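Local atomic coordinates of tetratricopeptide repeat protein (Parabacteroides merdae ATCC 43184, PDB entry 4R7S), a protein that is of unknown function but, as an all-helical tetratricopeptide repeat protein, probably serves as a scaffold for binding other proteins or peptides. Residues Asn105-Glu110 with Leu136-Lys141; Tyr168-Met173 with Trp177-Gly182; Lys236-Gly241 with Glu245-Leu250. One frame throughout, in Å; residues are numbered along the deposited sequence.

Interaction 1: Asn105-Glu110 with Leu136-Lys141. With EDO (1,2-ethanediol), chain I.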
ATOM      1  N   ASN A 105      -6.085   1.291 -20.296  1.00 50.89           N
ATOM      2  CA  ASN A 105      -7.309   1.839 -19.679  0.50 49.62           C
ATOM      3  C   ASN A 105      -6.934   3.094 -18.910  1.00 53.20           C
ATOM      4  O   ASN A 105      -6.577   3.035 -17.729  1.00 53.45           O
ATOM      5  CB  ASN A 105      -8.078   0.833 -18.780  0.50 44.75           C
ATOM      6  CG  ASN A 105      -9.417   1.347 -18.222  0.50 43.66           C
ATOM      7  OD1 ASN A 105      -9.875   2.464 -18.510  0.50 30.57           O
ATOM      8  ND2 ASN A 105     -10.103   0.519 -17.428  0.50 30.15           N
ATOM      9  N   PRO A 106      -6.977   4.273 -19.581  1.00 48.24           N
ATOM     10  CA  PRO A 106      -6.606   5.512 -18.884  1.00 47.46           C
ATOM     11  C   PRO A 106      -7.573   5.902 -17.757  1.00 49.98           C
ATOM     12  O   PRO A 106      -7.283   6.881 -17.065  1.00 48.68           O
ATOM     13  CB  PRO A 106      -6.594   6.565 -20.013  1.00 49.78           C
ATOM     14  CG  PRO A 106      -6.566   5.787 -21.305  1.00 53.74           C
ATOM     15  CD  PRO A 106      -7.350   4.558 -20.987  1.00 49.47           C
ATOM     16  N   GLU A 107      -8.676   5.134 -17.537  1.00 45.84           N
ATOM     17  CA  GLU A 107      -9.651   5.453 -16.482  1.00 45.09           C
ATOM     18  C   GLU A 107      -9.710   4.400 -15.354  1.00 47.61           C
ATOM     19  O   GLU A 107     -10.671   4.415 -14.567  1.00 46.11           O
ATOM     20  CB  GLU A 107     -11.062   5.649 -17.074  1.00 46.46           C
ATOM     21  CG  GLU A 107     -11.181   6.780 -18.077  1.00 55.80           C
ATOM     22  CD  GLU A 107     -12.592   7.151 -18.504  1.00 78.77           C
ATOM     23  OE1 GLU A 107     -13.562   6.574 -17.956  1.00 66.99           O
ATOM     24  OE2 GLU A 107     -12.726   8.053 -19.364  1.00 75.48           O
ATOM     25  N   HIS A 108      -8.701   3.500 -15.264  1.00 44.40           N
ATOM     26  CA  HIS A 108      -8.655   2.455 -14.224  1.00 44.28           C
ATOM     27  C   HIS A 108      -8.216   3.104 -12.902  1.00 47.52           C
ATOM     28  O   HIS A 108      -7.040   3.446 -12.722  1.00 46.66           O
ATOM     29  CB  HIS A 108      -7.731   1.291 -14.640  1.00 45.30           C
ATOM     30  CG  HIS A 108      -7.851   0.073 -13.773  1.00 49.02           C
ATOM     31  ND1 HIS A 108      -6.815  -0.330 -12.948  1.00 51.09           N
ATOM     32  CD2 HIS A 108      -8.864  -0.820 -13.662  1.00 51.40           C
ATOM     33  CE1 HIS A 108      -7.239  -1.422 -12.336  1.00 50.51           C
ATOM     34  NE2 HIS A 108      -8.464  -1.763 -12.736  1.00 51.08           N
ATOM     35  N   GLN A 109      -9.190   3.304 -12.002  1.00 43.34           N
ATOM     36  CA  GLN A 109      -9.045   4.019 -10.731  1.00 42.16           C
ATOM     37  C   GLN A 109      -8.005   3.432  -9.767  1.00 43.81           C
ATOM     38  O   GLN A 109      -7.269   4.211  -9.176  1.00 43.64           O
ATOM     39  CB  GLN A 109     -10.401   4.194 -10.028  1.00 42.69           C
ATOM     40  CG  GLN A 109     -11.309   5.136 -10.822  1.00 40.13           C
ATOM     41  CD  GLN A 109     -12.641   5.425 -10.168  1.00 50.74           C
ATOM     42  OE1 GLN A 109     -12.727   5.792  -8.996  1.00 51.40           O
ATOM     43  NE2 GLN A 109     -13.710   5.355 -10.943  1.00 41.79           N
ATOM     44  N   GLU A 110      -7.910   2.114  -9.607  1.00 39.58           N
ATOM     45  CA  GLU A 110      -6.890   1.576  -8.697  1.00 37.97           C
ATOM     46  C   GLU A 110      -5.484   1.861  -9.226  1.00 42.21           C
ATOM     47  O   GLU A 110      -4.604   2.191  -8.432  1.00 41.58           O
ATOM     48  CB  GLU A 110      -7.068   0.073  -8.462  1.00 38.81           C
ATOM     49  CG  GLU A 110      -6.068  -0.513  -7.467  1.00 41.09           C
ATOM     50  CD  GLU A 110      -6.332  -0.207  -6.003  1.00 55.07           C
ATOM     51  OE1 GLU A 110      -7.447   0.257  -5.666  1.00 37.98           O
ATOM     52  OE2 GLU A 110      -5.429  -0.473  -5.181  1.00 48.50           O
ATOM     53  N   LEU A 136     -10.954  11.969  -9.986  1.00 43.82           N
ATOM     54  CA  LEU A 136     -12.064  12.885  -9.707  1.00 44.72           C
ATOM     55  C   LEU A 136     -12.892  13.254 -10.961  1.00 50.61           C
ATOM     56  O   LEU A 136     -14.067  13.594 -10.838  1.00 50.82           O
ATOM     57  CB  LEU A 136     -11.541  14.146  -9.029  1.00 44.28           C
ATOM     58  CG  LEU A 136     -11.173  13.939  -7.579  1.00 47.72           C
ATOM     59  CD1 LEU A 136     -10.199  14.986  -7.125  1.00 48.30           C
ATOM     60  CD2 LEU A 136     -12.421  13.846  -6.695  1.00 46.58           C
ATOM     61  N   GLU A 137     -12.289  13.160 -12.147  1.00 47.42           N
ATOM     62  CA  GLU A 137     -12.944  13.434 -13.423  1.00 47.95           C
ATOM     63  C   GLU A 137     -13.882  12.253 -13.759  1.00 53.98           C
ATOM     64  O   GLU A 137     -14.922  12.475 -14.393  1.00 55.61           O
ATOM     65  CB  GLU A 137     -11.858  13.666 -14.497  1.00 49.36           C
ATOM     66  CG  GLU A 137     -12.251  13.578 -15.960  1.00 58.36           C
ATOM     67  CD  GLU A 137     -11.068  13.602 -16.916  1.00 89.23           C
ATOM     68  OE1 GLU A 137     -10.026  14.211 -16.571  1.00 85.28           O
ATOM     69  OE2 GLU A 137     -11.181  13.003 -18.012  1.00 90.29           O
ATOM     70  N   VAL A 138     -13.537  11.007 -13.311  1.00 48.43           N
ATOM     71  CA  VAL A 138     -14.381   9.823 -13.579  1.00 47.69           C
ATOM     72  C   VAL A 138     -15.239   9.469 -12.344  1.00 51.20           C
ATOM     73  O   VAL A 138     -16.217   8.745 -12.466  1.00 52.17           O
ATOM     74  CB  VAL A 138     -13.609   8.564 -14.104  1.00 51.06           C
ATOM     75  CG1 VAL A 138     -12.712   8.893 -15.294  1.00 50.66           C
ATOM     76  CG2 VAL A 138     -12.815   7.877 -13.005  1.00 50.65           C
ATOM     77  N   ASN A 139     -14.870   9.965 -11.170  1.00 47.85           N
ATOM     78  CA  ASN A 139     -15.551   9.660  -9.917  1.00 47.47           C
ATOM     79  C   ASN A 139     -15.377  10.860  -9.012  1.00 53.98           C
ATOM     80  O   ASN A 139     -14.442  10.917  -8.202  1.00 53.25           O
ATOM     81  CB  ASN A 139     -14.971   8.365  -9.330  1.00 42.24           C
ATOM     82  CG  ASN A 139     -15.465   7.921  -7.983  1.00 57.97           C
ATOM     83  OD1 ASN A 139     -16.435   8.435  -7.438  1.00 56.70           O
ATOM     84  ND2 ASN A 139     -14.791   6.933  -7.417  1.00 51.97           N
ATOM     85  N   GLU A 140     -16.279  11.838  -9.173  0.50 52.14           N
ATOM     86  CA  GLU A 140     -16.315  13.094  -8.419  0.50 52.27           C
ATOM     87  C   GLU A 140     -16.344  12.829  -6.915  0.50 55.52           C
ATOM     88  O   GLU A 140     -15.758  13.588  -6.143  0.50 54.84           O
ATOM     89  CB  GLU A 140     -17.555  13.917  -8.843  0.50 54.28           C
ATOM     90  CG  GLU A 140     -17.679  15.290  -8.189  0.50 66.80           C
ATOM     91  CD  GLU A 140     -18.904  16.108  -8.556  0.50 87.69           C
ATOM     92  OE1 GLU A 140     -19.329  16.060  -9.734  0.50 89.14           O
ATOM     93  OE2 GLU A 140     -19.384  16.868  -7.686  0.50 77.40           O
ATOM     94  N   LYS A 141     -16.997  11.726  -6.521  1.00 52.01           N
ATOM     95  CA  LYS A 141     -17.219  11.339  -5.133  1.00 51.70           C
ATOM     96  C   LYS A 141     -15.980  10.741  -4.458  1.00 53.96           C
ATOM     97  O   LYS A 141     -15.997  10.625  -3.236  1.00 54.72           O
ATOM     98  CB  LYS A 141     -18.400  10.348  -5.064  1.00 55.06           C
TER
HETATM   99  C1  EDO I 307      -2.771   1.803  -1.962  1.00 79.09           C
HETATM  100  O1  EDO I 307      -1.406   1.411  -1.952  1.00 79.71           O
HETATM  101  C2  EDO I 307      -3.656   0.630  -2.467  1.00 79.29           C
HETATM  102  O2  EDO I 307      -5.034   0.985  -2.413  1.00 78.83           O

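Interaction 2: Tyr168-Met173 with Trp177-Gly182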
ATOM      1  N   TYR A 168     -11.253  19.631   5.277  1.00 40.82           N
ATOM      2  CA  TYR A 168     -12.481  19.362   4.550  1.00 40.07           C
ATOM      3  C   TYR A 168     -12.904  17.894   4.720  1.00 43.76           C
ATOM      4  O   TYR A 168     -14.061  17.644   5.054  1.00 43.24           O
ATOM      5  CB  TYR A 168     -12.350  19.743   3.057  1.00 40.55           C
ATOM      6  CG  TYR A 168     -13.520  19.259   2.224  1.00 42.75           C
ATOM      7  CD1 TYR A 168     -14.810  19.750   2.444  1.00 44.48           C
ATOM      8  CD2 TYR A 168     -13.357  18.254   1.270  1.00 44.16           C
ATOM      9  CE1 TYR A 168     -15.898  19.285   1.706  1.00 45.54           C
ATOM     10  CE2 TYR A 168     -14.434  17.811   0.494  1.00 45.92           C
ATOM     11  CZ  TYR A 168     -15.705  18.322   0.725  1.00 55.91           C
ATOM     12  OH  TYR A 168     -16.782  17.888  -0.014  1.00 58.11           O
ATOM     13  N   LEU A 169     -11.973  16.941   4.491  1.00 39.96           N
ATOM     14  CA  LEU A 169     -12.222  15.502   4.577  1.00 39.08           C
ATOM     15  C   LEU A 169     -12.685  15.093   5.966  1.00 43.51           C
ATOM     16  O   LEU A 169     -13.595  14.271   6.085  1.00 43.12           O
ATOM     17  CB  LEU A 169     -10.977  14.690   4.186  1.00 38.79           C
ATOM     18  CG  LEU A 169     -10.521  14.773   2.724  1.00 44.46           C
ATOM     19  CD1 LEU A 169      -9.218  13.951   2.488  1.00 44.46           C
ATOM     20  CD2 LEU A 169     -11.614  14.322   1.767  1.00 47.31           C
ATOM     21  N   ILE A 170     -12.052  15.653   7.010  1.00 40.50           N
ATOM     22  CA  ILE A 170     -12.342  15.387   8.425  1.00 40.25           C
ATOM     23  C   ILE A 170     -13.711  15.990   8.775  1.00 46.49           C
ATOM     24  O   ILE A 170     -14.459  15.358   9.504  1.00 46.80           O
ATOM     25  CB  ILE A 170     -11.180  15.898   9.345  1.00 42.14           C
ATOM     26  CG1 ILE A 170      -9.929  14.980   9.179  1.00 40.67           C
ATOM     27  CG2 ILE A 170     -11.608  16.039  10.829  1.00 41.93           C
ATOM     28  CD1 ILE A 170      -8.717  15.260  10.064  1.00 38.53           C
ATOM     29  N   SER A 171     -14.068  17.162   8.222  1.00 44.54           N
ATOM     30  CA  SER A 171     -15.405  17.752   8.439  1.00 44.98           C
ATOM     31  C   SER A 171     -16.503  16.851   7.835  1.00 49.65           C
ATOM     32  O   SER A 171     -17.589  16.741   8.405  1.00 51.25           O
ATOM     33  CB  SER A 171     -15.491  19.154   7.840  1.00 48.37           C
ATOM     34  OG  SER A 171     -16.007  19.153   6.516  1.00 61.50           O
ATOM     35  N   GLU A 172     -16.196  16.201   6.692  1.00 44.24           N
ATOM     36  CA  GLU A 172     -17.080  15.302   5.966  1.00 43.91           C
ATOM     37  C   GLU A 172     -17.245  13.961   6.687  1.00 51.22           C
ATOM     38  O   GLU A 172     -18.373  13.491   6.840  1.00 52.40           O
ATOM     39  CB  GLU A 172     -16.562  15.093   4.540  1.00 44.90           C
ATOM     40  CG  GLU A 172     -16.841  16.276   3.622  1.00 54.51           C
ATOM     41  CD  GLU A 172     -18.309  16.621   3.438  1.00 69.83           C
ATOM     42  OE1 GLU A 172     -19.021  15.847   2.755  1.00 60.31           O
ATOM     43  OE2 GLU A 172     -18.754  17.642   4.010  1.00 62.53           O
HETATM   44  N   MSE A 173     -16.128  13.354   7.137  1.00 48.36           N
HETATM   45  CA  MSE A 173     -16.092  12.091   7.878  1.00 47.79           C
HETATM   46  C   MSE A 173     -15.382  12.336   9.222  1.00 51.81           C
HETATM   47  O   MSE A 173     -14.219  11.946   9.384  1.00 51.61           O
HETATM   48  CB  MSE A 173     -15.407  10.990   7.046  1.00 50.25           C
HETATM   49  CG  MSE A 173     -16.193  10.591   5.804  1.00 58.84           C
HETATM   50 SE   MSE A 173     -18.056  10.044   6.177  0.75 67.88          SE
HETATM   51  CE  MSE A 173     -17.640   8.286   6.970  1.00 64.81           C
ATOM     52  N   TRP A 177     -10.895   8.048  11.560  1.00 49.75           N
ATOM     53  CA  TRP A 177      -9.691   8.265  12.342  1.00 49.84           C
ATOM     54  C   TRP A 177      -8.368   8.298  11.533  1.00 52.66           C
ATOM     55  O   TRP A 177      -7.512   9.119  11.861  1.00 54.42           O
ATOM     56  CB  TRP A 177      -9.610   7.249  13.484  1.00 49.13           C
ATOM     57  CG  TRP A 177     -10.871   7.177  14.314  1.00 50.50           C
ATOM     58  CD1 TRP A 177     -11.671   6.088  14.485  1.00 53.57           C
ATOM     59  CD2 TRP A 177     -11.521   8.263  15.003  1.00 50.34           C
ATOM     60  NE1 TRP A 177     -12.738   6.404  15.291  1.00 53.22           N
ATOM     61  CE2 TRP A 177     -12.677   7.736  15.615  1.00 54.65           C
ATOM     62  CE3 TRP A 177     -11.203   9.614  15.218  1.00 51.64           C
ATOM     63  CZ2 TRP A 177     -13.546   8.525  16.381  1.00 54.60           C
ATOM     64  CZ3 TRP A 177     -12.047  10.389  16.004  1.00 53.38           C
ATOM     65  CH2 TRP A 177     -13.205   9.845  16.575  1.00 54.38           C
ATOM     66  N   ILE A 178      -8.227   7.514  10.465  1.00 45.35           N
ATOM     67  CA  ILE A 178      -6.993   7.482   9.663  1.00 44.14           C
ATOM     68  C   ILE A 178      -6.691   8.847   8.987  1.00 46.10           C
ATOM     69  O   ILE A 178      -5.559   9.106   8.557  1.00 44.83           O
ATOM     70  CB  ILE A 178      -7.045   6.305   8.639  1.00 47.44           C
ATOM     71  CG1 ILE A 178      -5.656   5.755   8.321  1.00 48.32           C
ATOM     72  CG2 ILE A 178      -7.841   6.625   7.381  1.00 48.20           C
ATOM     73  CD1 ILE A 178      -4.921   5.071   9.532  1.00 60.39           C
ATOM     74  N   LEU A 179      -7.707   9.708   8.903  1.00 42.56           N
ATOM     75  CA  LEU A 179      -7.542  11.050   8.360  1.00 41.29           C
ATOM     76  C   LEU A 179      -6.780  11.928   9.363  1.00 42.79           C
ATOM     77  O   LEU A 179      -5.987  12.770   8.957  1.00 41.84           O
ATOM     78  CB  LEU A 179      -8.901  11.678   8.022  1.00 40.71           C
ATOM     79  CG  LEU A 179      -9.743  11.018   6.935  1.00 43.56           C
ATOM     80  CD1 LEU A 179     -11.120  11.647   6.886  1.00 42.84           C
ATOM     81  CD2 LEU A 179      -9.071  11.116   5.572  1.00 43.18           C
ATOM     82  N   TYR A 180      -7.014  11.712  10.669  1.00 39.47           N
ATOM     83  CA  TYR A 180      -6.355  12.454  11.747  1.00 38.79           C
ATOM     84  C   TYR A 180      -4.871  12.109  11.797  1.00 40.98           C
ATOM     85  O   TYR A 180      -4.063  12.950  12.171  1.00 40.03           O
ATOM     86  CB  TYR A 180      -7.016  12.168  13.095  1.00 40.36           C
ATOM     87  CG  TYR A 180      -8.403  12.739  13.253  1.00 42.50           C
ATOM     88  CD1 TYR A 180      -9.519  12.045  12.796  1.00 44.85           C
ATOM     89  CD2 TYR A 180      -8.613  13.942  13.924  1.00 43.37           C
ATOM     90  CE1 TYR A 180     -10.810  12.552  12.958  1.00 45.40           C
ATOM     91  CE2 TYR A 180      -9.901  14.453  14.109  1.00 44.50           C
ATOM     92  CZ  TYR A 180     -10.997  13.756  13.617  1.00 53.04           C
ATOM     93  OH  TYR A 180     -12.278  14.246  13.773  1.00 54.79           O
ATOM     94  N   GLU A 181      -4.520  10.889  11.379  1.00 38.00           N
ATOM     95  CA  GLU A 181      -3.147  10.380  11.276  1.00 37.57           C
ATOM     96  C   GLU A 181      -2.394  11.106  10.152  1.00 39.84           C
ATOM     97  O   GLU A 181      -1.208  11.430  10.306  1.00 40.01           O
ATOM     98  CB  GLU A 181      -3.136   8.862  11.039  1.00 38.38           C
ATOM     99  CG  GLU A 181      -3.579   8.053  12.256  1.00 44.04           C
ATOM    100  CD  GLU A 181      -3.012   6.649  12.390  1.00 59.22           C
ATOM    101  OE1 GLU A 181      -2.152   6.265  11.560  1.00 51.46           O
ATOM    102  OE2 GLU A 181      -3.414   5.936  13.339  1.00 50.39           O
ATOM    103  N   GLY A 182      -3.095  11.371   9.057  1.00 34.71           N
ATOM    104  CA  GLY A 182      -2.557  12.105   7.915  1.00 34.22           C
ATOM    105  C   GLY A 182      -2.368  13.572   8.258  1.00 36.10           C
ATOM    106  O   GLY A 182      -1.302  14.144   8.015  1.00 33.32           O
TER

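Interaction 3: Lys236-Gly241 with Glu245-Leu250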
ATOM      1  N   LYS A 236       7.238   0.057  20.785  1.00 43.63           N
ATOM      2  CA  LYS A 236       5.875  -0.354  20.473  1.00 42.94           C
ATOM      3  C   LYS A 236       5.651  -0.438  18.931  1.00 49.05           C
ATOM      4  O   LYS A 236       5.092  -1.437  18.456  1.00 49.18           O
ATOM      5  CB  LYS A 236       4.857   0.576  21.151  1.00 43.04           C
ATOM      6  CG  LYS A 236       3.383   0.212  20.876  1.00 51.38           C
ATOM      7  CD  LYS A 236       2.940  -1.129  21.441  1.00 61.81           C
ATOM      8  CE  LYS A 236       1.618  -1.565  20.854  1.00 67.33           C
ATOM      9  NZ  LYS A 236       1.194  -2.878  21.399  1.00 75.97           N
ATOM     10  N   ALA A 237       6.119   0.579  18.169  1.00 45.60           N
ATOM     11  CA  ALA A 237       6.032   0.596  16.701  1.00 46.01           C
ATOM     12  C   ALA A 237       6.850  -0.570  16.084  1.00 52.98           C
ATOM     13  O   ALA A 237       6.410  -1.162  15.098  1.00 53.22           O
ATOM     14  CB  ALA A 237       6.517   1.936  16.152  1.00 45.88           C
ATOM     15  N   GLU A 238       8.014  -0.913  16.680  1.00 50.70           N
ATOM     16  CA  GLU A 238       8.846  -2.030  16.209  1.00 51.58           C
ATOM     17  C   GLU A 238       8.064  -3.355  16.365  1.00 56.26           C
ATOM     18  O   GLU A 238       7.956  -4.136  15.401  1.00 56.17           O
ATOM     19  CB  GLU A 238      10.181  -2.072  16.971  1.00 53.28           C
ATOM     20  CG  GLU A 238      11.100  -3.214  16.567  1.00 63.62           C
ATOM     21  CD  GLU A 238      12.499  -3.186  17.156  1.00 91.46           C
ATOM     22  OE1 GLU A 238      12.674  -2.716  18.308  1.00 73.01           O
ATOM     23  OE2 GLU A 238      13.421  -3.674  16.462  1.00 95.27           O
ATOM     24  N   SER A 239       7.455  -3.551  17.563  1.00 51.27           N
ATOM     25  CA  SER A 239       6.632  -4.714  17.885  1.00 50.47           C
ATOM     26  C   SER A 239       5.427  -4.829  16.932  1.00 54.46           C
ATOM     27  O   SER A 239       4.779  -5.876  16.896  1.00 55.29           O
ATOM     28  CB  SER A 239       6.153  -4.641  19.332  1.00 52.26           C
ATOM     29  OG  SER A 239       4.978  -3.859  19.471  1.00 59.73           O
HETATM   30  N   MSE A 240       5.132  -3.744  16.171  1.00 48.96           N
HETATM   31  CA  MSE A 240       4.014  -3.666  15.231  1.00 47.06           C
HETATM   32  C   MSE A 240       4.470  -3.806  13.762  1.00 53.73           C
HETATM   33  O   MSE A 240       3.643  -3.704  12.841  1.00 53.76           O
HETATM   34  CB  MSE A 240       3.246  -2.359  15.451  1.00 47.59           C
HETATM   35  CG  MSE A 240       2.418  -2.395  16.722  1.00 52.56           C
HETATM   36 SE   MSE A 240       1.569  -0.706  17.132  0.75 57.09          SE
HETATM   37  CE  MSE A 240       0.118  -0.796  15.781  1.00 53.37           C
ATOM     38  N   GLY A 241       5.766  -4.056  13.561  1.00 51.66           N
ATOM     39  CA  GLY A 241       6.336  -4.268  12.236  1.00 51.41           C
ATOM     40  C   GLY A 241       6.822  -3.056  11.466  1.00 54.62           C
ATOM     41  O   GLY A 241       6.948  -3.134  10.238  1.00 55.30           O
ATOM     42  N   GLU A 245      15.285  -1.161  10.385  1.00 55.27           N
ATOM     43  CA  GLU A 245      16.500  -0.336  10.198  1.00 56.48           C
ATOM     44  C   GLU A 245      16.292   1.076  10.739  1.00 57.28           C
ATOM     45  O   GLU A 245      17.126   1.566  11.502  1.00 56.73           O
ATOM     46  CB  GLU A 245      16.922  -0.224   8.717  1.00 58.42           C
ATOM     47  CG  GLU A 245      17.297  -1.511   8.008  1.00 74.78           C
ATOM     48  CD  GLU A 245      17.533  -1.274   6.528  1.00110.13           C
ATOM     49  OE1 GLU A 245      16.536  -1.106   5.787  1.00109.43           O
ATOM     50  OE2 GLU A 245      18.716  -1.200   6.119  1.00111.37           O
ATOM     51  N   VAL A 246      15.174   1.725  10.315  1.00 50.75           N
ATOM     52  CA  VAL A 246      14.795   3.094  10.678  1.00 48.66           C
ATOM     53  C   VAL A 246      14.446   3.132  12.166  1.00 52.02           C
ATOM     54  O   VAL A 246      14.918   4.038  12.871  1.00 51.61           O
ATOM     55  CB  VAL A 246      13.656   3.634   9.758  1.00 50.64           C
ATOM     56  CG1 VAL A 246      12.938   4.844  10.369  1.00 49.81           C
ATOM     57  CG2 VAL A 246      14.194   3.973   8.368  1.00 49.75           C
ATOM     58  N   ILE A 247      13.691   2.118  12.660  1.00 47.87           N
ATOM     59  CA  ILE A 247      13.323   2.058  14.071  1.00 48.27           C
ATOM     60  C   ILE A 247      14.589   1.921  14.926  1.00 51.74           C
ATOM     61  O   ILE A 247      14.641   2.498  16.015  1.00 51.70           O
ATOM     62  CB  ILE A 247      12.244   0.979  14.382  1.00 52.33           C
ATOM     63  CG1 ILE A 247      11.354   1.391  15.568  1.00 53.07           C
ATOM     64  CG2 ILE A 247      12.832  -0.393  14.604  1.00 54.93           C
ATOM     65  CD1 ILE A 247      10.264   2.343  15.235  1.00 57.92           C
ATOM     66  N   LYS A 248      15.637   1.242  14.386  1.00 48.69           N
ATOM     67  CA  LYS A 248      16.946   1.071  15.042  1.00 48.74           C
ATOM     68  C   LYS A 248      17.635   2.454  15.232  1.00 50.69           C
ATOM     69  O   LYS A 248      18.128   2.740  16.324  1.00 50.91           O
ATOM     70  CB  LYS A 248      17.850   0.105  14.226  1.00 51.14           C
ATOM     71  CG  LYS A 248      19.131  -0.329  14.945  1.00 63.79           C
ATOM     72  CD  LYS A 248      20.196  -0.908  14.010  1.00 73.41           C
ATOM     73  CE  LYS A 248      21.510  -0.160  14.080  1.00 85.64           C
ATOM     74  NZ  LYS A 248      22.161  -0.277  15.416  1.00 98.25           N
ATOM     75  N   GLU A 249      17.645   3.298  14.169  1.00 45.34           N
ATOM     76  CA  GLU A 249      18.248   4.639  14.165  1.00 44.82           C
ATOM     77  C   GLU A 249      17.517   5.618  15.098  1.00 47.83           C
ATOM     78  O   GLU A 249      18.181   6.463  15.709  1.00 47.29           O
ATOM     79  CB  GLU A 249      18.299   5.242  12.741  1.00 45.61           C
ATOM     80  CG  GLU A 249      19.076   4.429  11.709  1.00 57.13           C
ATOM     81  CD  GLU A 249      20.551   4.128  11.934  1.00 80.61           C
ATOM     82  OE1 GLU A 249      21.242   4.888  12.656  1.00 54.80           O
ATOM     83  OE2 GLU A 249      21.029   3.148  11.319  1.00 83.86           O
ATOM     84  N   LEU A 250      16.158   5.530  15.169  1.00 42.95           N
ATOM     85  CA  LEU A 250      15.337   6.389  16.030  1.00 42.35           C
ATOM     86  C   LEU A 250      15.627   6.085  17.485  1.00 45.31           C
ATOM     87  O   LEU A 250      15.839   7.000  18.274  1.00 44.91           O
ATOM     88  CB  LEU A 250      13.828   6.190  15.745  1.00 41.95           C
ATOM     89  CG  LEU A 250      13.293   6.650  14.397  1.00 45.40           C
ATOM     90  CD1 LEU A 250      11.868   6.181  14.206  1.00 44.17           C
ATOM     91  CD2 LEU A 250      13.421   8.163  14.226  1.00 46.61           C
TER

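Interaction 1: Asn105-Glu110 with Leu136-Lys141
The side chains of Gln109 and Asn139 cross at about a right angle, their amide planes turned 54° against each other. The polar part is a single hydrogen bond from Asn139 ND2 to Gln109 OE1, 2.8 Å long and nearly straight at 170°; it arrives on a lone pair of the acceptor, in the carbonyl plane, and leaves within the amide plane of Asn139. The extended Gln109 chain carries its amide across to this partner. The van der Waals part belongs to Val138, whose two methyls share the work. Val138 CG2 lies 3.4 Å from Gln109 NE2, while Val138 CG1 packs along the Glu107 chain, 3.6 Å from Glu107 OE1. Before helix 109-121 comes an Asx turn, Glu107 N to Asn105 OD1 (3.1 Å), and His108 takes the N-cap position. Glu110, turned elsewhere, forms a salt bridge with Arg144 and takes a bond from O2 of an ethanediol, probably from the crystallisation liquor, to its OE2 (3.2 Å). The contact joins two successive helices of the tetratricopeptide repeat region, the start of 109-121 and the end of 125-138, at the surface, through one straight, directional amide bond and a valine touching two polar side chains.

Interaction 2: Tyr168-Met173 with Trp177-Gly182
Ile170 drives into the angle between Leu179 and Tyr180, and this wedge is the tight part of the contact. The Ile170 and Leu179 side chains lie alongside one another, pointing opposite ways, with Ile170 CG1 3.6 Å from Leu179 CB. Beyond it, Ile170 CD1 sits over the centre of the Tyr180 ring, 4.1 Å from the centroid and 10° off the normal, a CH-pi contact. The other branch, CG2, stands anti to the backbone N and touches the phenol end of the same ring, with Ile170 CG2 3.5 Å from Tyr180 OH. That hydroxyl is bonded to the backbone O of Pro174 in the intervening loop, which fixes the far end of the ring. On the Leu169 side, Leu179 CD1 rests 3.7 Å from Leu169 O and 4.1 Å from Leu169 CB, the two leucine chains crossing at about a right angle; both also lean on Leu147 of helix 143-156. An alanine in place of Tyr180 would probably leave the Ile170 methyls without their aromatic platform and Pro174 O without its hydroxyl partner. Packing thins toward the exposed selenomethionine Met173, whose CB lies 4.3 Å from Leu179 CD1 while its selenium-bearing tip turns from the other helix. On the outer side of helix 159-172, Ser171 OG turns back to Tyr168 O (2.9 Å), which also accepts from Glu172 N. The helix segments run nearly antiparallel at 162°, their axes 10.0 Å apart, so the contact closes a helical hairpin across a short loop. Its chemistry implies cohesion by shape and burial between the helices, with the tyrosine hydroxyl tying the apolar interface to the loop.

Interaction 3: Lys236-Gly241 with Glu245-Leu250
A helical hairpin, two helices joined by a short turn, near the C-terminal end of the tetratricopeptide repeat array brings Ile247 against Ala237 and Glu238, joining the end of helix 227-238 to helix 244-252. Ile247 CD1 meets Ala237, 3.9 Å from Ala237 CB, and both residues also pack on Val215 of helix 211-223. Ile247 CG2, with some help from CG1, meets Glu238 instead. Chi1 of Ile247, measured to CG1, is -149°, off a staggered value, and leaves CG2 between the backbone N and the carbonyl carbon; there Ile247 CG2 lies against the Glu238 chain, 3.8 Å from Glu238 CD. Glu238 is extended, its CG anti to the backbone N (chi1 179°), and crosses Ile247 at a slant; its CB, CG and carboxylate run past that methyl, and the chain touches Lys244 and Leu251 as well. The first helix ends in a Schellman motif. Gly241 takes a positive phi of 89°, where a CB would be jammed against the carbonyl O of Met240, and Gly241 N bonds to Glu238 O at 2.9 Å. Ser239 OG adds a bond of 2.6 Å to Lys236 O in the last turn. The small alanine side chain probably leaves room for the isoleucine tip, and the pairing of a buried isoleucine with a partly exposed glutamate implies an apolar contact with a polar outer margin.

Overall arrangement
From the N terminus, the helices up to residue 104 precede all three contacts. Interaction 1 then closes the longest loop: its segments bracket 25 residues, mostly helical, so it ties the start of helix 109-121 to the end of helix 125-138. Interactions 2 and 3 each bracket just three residues, joining helix 159-172 to helix 178-189 and helix 227-238 to helix 244-252. The three follow in series, neither nesting nor crossing. Centres of interactions 1 and 2 lie 22 Å apart, those of 2 and 3 lie 26 Å apart, and interactions 1 and 3, at 36 Å, fall on opposite sides of the chain's centre, joining neighbouring helices at successive places in the array.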